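Local coordinates for capsid protein (Macrobrachium rosenbergii nodavirus, PDB 5YKU) that forms the protruding domain of the nodavirus capsid, which probably builds the dimeric spikes on the surface of the virus particle, at residues I72-T77 / K111-R116. Sequence-based numbering, arbitrary orientation.
Sequences ISYFDT and KPYQYR
Tyr74 lays its ring against that of Tyr113, and the two side chains run past each other in opposite directions. The planes are near parallel, 16° apart, yet the rings are slid so far that they barely overlap; each instead sets the other's methylene over its centre. Tyr74 CB stands 3.5 Å from the centroid of the Tyr113 ring, almost exactly on the ring normal, and Tyr113 CB answers at 3.6 Å from the centroid of the Tyr74 ring. This reciprocal pair of CH-pi contacts illustrates how two tyrosines can pack closely without a full ring stack. In both residues CG lies anti to the carbonyl carbon and beside the backbone N, so the two rings leave their backbones in the same way while running in opposite directions.

The fold is an all-beta, antiparallel protrusion domain, in which strands 69-75 and 114-121 are not sheet neighbours: the contact joins strand 69-75 to the chain leading into strand 114-121 through buried side chains, and Cys59 and Ile61 of strand 57-63 and Pro46 of strand 41-47 also pack on Tyr74.

The sliding carries each hydroxyl beyond the partner ring. Tyr74 OH donates to Gln114 O at 2.6 Å, reaching the carbonyl from above its plane, 59° out of it, and Trp19 NE1 also hydrogen-bonds to this buried oxygen. Tyr113 OH lies 3.2 Å from Asp76 CB, which sits at the ring's edge near its plane, and the Asp76 carboxylate is turned 72° from that ring. Tyr113 OH is hydrogen-bonded to Gln57 O, while Asp76 OD2 meets Ser53 OG and forms a salt bridge with Arg50, which also makes a cation-pi contact with Tyr113. Thr77 OG1 donates to Asp76 OD1 at 2.8 Å from above the carboxylate plane.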
ATOM      1  N   ILE A  72      -4.526  -3.821   4.691  1.00  9.14           N
ATOM      2  CA  ILE A  72      -5.178  -3.458   3.445  1.00  8.92           C
ATOM      3  C   ILE A  72      -5.684  -4.713   2.715  1.00  8.56           C
ATOM      4  O   ILE A  72      -4.965  -5.715   2.651  1.00  9.36           O
ATOM      5  CB  ILE A  72      -4.281  -2.624   2.524  1.00  8.99           C
ATOM      6  CG1 ILE A  72      -4.014  -1.289   3.134  1.00  9.73           C
ATOM      7  CG2 ILE A  72      -4.871  -2.474   1.138  1.00  9.07           C
ATOM      8  CD1 ILE A  72      -3.016  -0.402   2.459  1.00 10.84           C
ATOM      9  N   SER A  73      -6.920  -4.641   2.203  1.00  8.04           N
ATOM     10  CA  SER A  73      -7.525  -5.747   1.513  1.00  8.41           C
ATOM     11  C   SER A  73      -7.921  -5.384   0.135  1.00  7.99           C
ATOM     12  O   SER A  73      -8.643  -4.360  -0.082  1.00  8.69           O
ATOM     13  CB  SER A  73      -8.755  -6.229   2.230  1.00 10.05           C
ATOM     14  OG  SER A  73      -8.440  -6.892   3.442  1.00 12.18           O
ATOM     15  N   TYR A  74      -7.603  -6.219  -0.879  1.00  7.78           N
ATOM     16  CA  TYR A  74      -8.075  -6.126  -2.238  1.00  8.58           C
ATOM     17  C   TYR A  74      -8.813  -7.377  -2.618  1.00  8.58           C
ATOM     18  O   TYR A  74      -8.356  -8.491  -2.329  1.00  8.74           O
ATOM     19  CB  TYR A  74      -6.948  -5.945  -3.214  1.00  8.66           C
ATOM     20  CG  TYR A  74      -6.087  -4.719  -2.987  1.00  7.67           C
ATOM     21  CD1 TYR A  74      -6.385  -3.488  -3.593  1.00  7.67           C
ATOM     22  CD2 TYR A  74      -4.951  -4.822  -2.230  1.00  8.58           C
ATOM     23  CE1 TYR A  74      -5.581  -2.385  -3.383  1.00  7.53           C
ATOM     24  CE2 TYR A  74      -4.118  -3.722  -2.047  1.00  7.81           C
ATOM     25  CZ  TYR A  74      -4.430  -2.517  -2.624  1.00  7.90           C
ATOM     26  OH  TYR A  74      -3.621  -1.412  -2.416  1.00  7.94           O
ATOM     27  N   PHE A  75      -9.888  -7.244  -3.376  1.00  7.94           N
ATOM     28  CA  PHE A  75     -10.581  -8.393  -4.025  1.00  7.97           C
ATOM     29  C   PHE A  75     -11.338  -7.862  -5.153  1.00  7.83           C
ATOM     30  O   PHE A  75     -12.020  -6.835  -5.021  1.00  9.45           O
ATOM     31  CB  PHE A  75     -11.501  -9.116  -3.040  1.00  9.20           C
ATOM     32  CG  PHE A  75     -11.924 -10.473  -3.511  1.00  9.42           C
ATOM     33  CD1 PHE A  75     -10.970 -11.467  -3.623  1.00 11.44           C
ATOM     34  CD2 PHE A  75     -13.165 -10.775  -3.881  1.00 10.18           C
ATOM     35  CE1 PHE A  75     -11.299 -12.772  -3.965  1.00 11.83           C
ATOM     36  CE2 PHE A  75     -13.512 -12.084  -4.303  1.00 10.36           C
ATOM     37  CZ  PHE A  75     -12.609 -13.081  -4.275  1.00 11.89           C
ATOM     38  N   ASP A  76     -11.299  -8.505  -6.320  1.00  8.77           N
ATOM     39  CA  ASP A  76     -11.851  -7.934  -7.548  1.00  8.74           C
ATOM     40  C   ASP A  76     -13.095  -8.557  -8.066  1.00  9.41           C
ATOM     41  O   ASP A  76     -13.548  -8.110  -9.103  1.00 10.55           O
ATOM     42  CB  ASP A  76     -10.735  -7.898  -8.594  1.00  8.72           C
ATOM     43  CG  ASP A  76     -10.261  -9.263  -9.061  1.00  8.99           C
ATOM     44  OD1 ASP A  76     -10.677 -10.291  -8.448  1.00  9.04           O
ATOM     45  OD2 ASP A  76      -9.496  -9.269 -10.103  1.00  9.73           O
ATOM     46  N   THR A  77     -13.645  -9.570  -7.452  1.00 10.07           N
ATOM     47  CA  THR A  77     -14.704 -10.364  -8.098  1.00 10.47           C
ATOM     48  C   THR A  77     -15.905 -10.442  -7.229  1.00 11.49           C
ATOM     49  O   THR A  77     -15.887 -11.047  -6.132  1.00 13.57           O
ATOM     50  CB  THR A  77     -14.204 -11.786  -8.429  1.00 10.24           C
ATOM     51  OG1 THR A  77     -13.008 -11.703  -9.242  1.00 10.69           O
ATOM     52  CG2 THR A  77     -15.236 -12.574  -9.135  1.00 11.89           C
ATOM     53  N   LYS A 111      -3.037  -8.118 -13.168  1.00  9.71           N
ATOM     54  CA  LYS A 111      -2.838  -6.671 -13.075  1.00 10.32           C
ATOM     55  C   LYS A 111      -2.487  -6.267 -11.652  1.00  8.99           C
ATOM     56  O   LYS A 111      -3.089  -6.827 -10.691  1.00  9.31           O
ATOM     57  CB  LYS A 111      -4.049  -5.923 -13.517  1.00 11.00           C
ATOM     58  CG  LYS A 111      -4.423  -6.265 -14.972  1.00 13.83           C
ATOM     59  CD  LYS A 111      -5.544  -5.459 -15.458  1.00 16.65           C
ATOM     60  CE  LYS A 111      -5.914  -5.788 -16.920  1.00 22.16           C
ATOM     61  NZ  LYS A 111      -6.574  -7.117 -17.027  1.00 26.23           N
ATOM     62  N   PRO A 112      -1.617  -5.352 -11.414  1.00  8.95           N
ATOM     63  CA  PRO A 112      -1.263  -4.955 -10.054  1.00  8.92           C
ATOM     64  C   PRO A 112      -2.440  -4.340  -9.316  1.00  8.50           C
ATOM     65  O   PRO A 112      -3.300  -3.679  -9.894  1.00  9.34           O
ATOM     66  CB  PRO A 112      -0.170  -3.937 -10.214  1.00 10.40           C
ATOM     67  CG  PRO A 112       0.418  -4.209 -11.616  1.00 14.23           C
ATOM     68  CD  PRO A 112      -0.688  -4.729 -12.430  1.00 11.08           C
ATOM     69  N   TYR A 113      -2.466  -4.593  -8.014  1.00  7.83           N
ATOM     70  CA  TYR A 113      -3.266  -3.758  -7.126  1.00  7.46           C
ATOM     71  C   TYR A 113      -2.474  -2.520  -6.826  1.00  7.57           C
ATOM     72  O   TYR A 113      -1.226  -2.448  -7.012  1.00  8.67           O
ATOM     73  CB  TYR A 113      -3.657  -4.559  -5.899  1.00  8.36           C
ATOM     74  CG  TYR A 113      -4.754  -5.579  -6.213  1.00  8.00           C
ATOM     75  CD1 TYR A 113      -5.986  -5.117  -6.684  1.00  7.50           C
ATOM     76  CD2 TYR A 113      -4.597  -6.914  -6.010  1.00  8.73           C
ATOM     77  CE1 TYR A 113      -7.057  -6.007  -6.974  1.00  7.55           C
ATOM     78  CE2 TYR A 113      -5.637  -7.832  -6.294  1.00  7.67           C
ATOM     79  CZ  TYR A 113      -6.836  -7.349  -6.788  1.00  7.77           C
ATOM     80  OH  TYR A 113      -7.881  -8.174  -7.070  1.00  9.45           O
ATOM     81  N   GLN A 114      -3.170  -1.469  -6.360  1.00  7.51           N
ATOM     82  CA  GLN A 114      -2.701  -0.059  -6.417  1.00  7.50           C
ATOM     83  C   GLN A 114      -2.854   0.606  -5.092  1.00  7.89           C
ATOM     84  O   GLN A 114      -3.809   0.376  -4.354  1.00  7.78           O
ATOM     85  CB  GLN A 114      -3.547   0.664  -7.465  1.00  8.12           C
ATOM     86  CG  GLN A 114      -3.392   0.060  -8.895  1.00  8.43           C
ATOM     87  CD  GLN A 114      -4.604   0.310  -9.721  1.00  8.78           C
ATOM     88  OE1 GLN A 114      -5.748  -0.054  -9.363  1.00  9.12           O
ATOM     89  NE2 GLN A 114      -4.458   0.884 -10.891  1.00 10.29           N
ATOM     90  N   TYR A 115      -1.924   1.467  -4.755  1.00  7.85           N
ATOM     91  CA  TYR A 115      -1.888   2.143  -3.497  1.00  8.19           C
ATOM     92  C   TYR A 115      -1.610   3.621  -3.640  1.00  7.90           C
ATOM     93  O   TYR A 115      -1.055   4.095  -4.633  1.00  7.98           O
ATOM     94  CB  TYR A 115      -0.861   1.491  -2.539  1.00  8.93           C
ATOM     95  CG  TYR A 115       0.568   1.727  -2.943  1.00  9.41           C
ATOM     96  CD1 TYR A 115       1.211   2.931  -2.729  1.00  9.18           C
ATOM     97  CD2 TYR A 115       1.310   0.680  -3.506  1.00  9.19           C
ATOM     98  CE1 TYR A 115       2.585   3.042  -3.079  1.00  9.32           C
ATOM     99  CE2 TYR A 115       2.580   0.821  -3.931  1.00 10.64           C
ATOM    100  CZ  TYR A 115       3.219   2.008  -3.680  1.00  9.81           C
ATOM    101  OH  TYR A 115       4.557   2.152  -4.104  1.00 13.35           O
ATOM    102  N   ARG A 116      -2.065   4.392  -2.628  1.00  8.55           N
ATOM    103  CA  ARG A 116      -1.893   5.861  -2.518  1.00  7.76           C
ATOM    104  C   ARG A 116      -1.292   6.158  -1.171  1.00  8.85           C
ATOM    105  O   ARG A 116      -1.827   5.689  -0.155  1.00  9.31           O
ATOM    106  CB  ARG A 116      -3.225   6.539  -2.732  1.00  8.25           C
ATOM    107  CG  ARG A 116      -3.114   8.061  -2.622  1.00  9.69           C
ATOM    108  CD  ARG A 116      -4.504   8.720  -2.782  1.00  9.89           C
ATOM    109  NE  ARG A 116      -5.178   8.333  -3.999  1.00 10.69           N
ATOM    110  CZ  ARG A 116      -4.883   8.719  -5.214  1.00 11.32           C
ATOM    111  NH1 ARG A 116      -3.984   9.635  -5.452  1.00 11.58           N
ATOM    112  NH2 ARG A 116      -5.630   8.222  -6.209  1.00 11.68           N
TER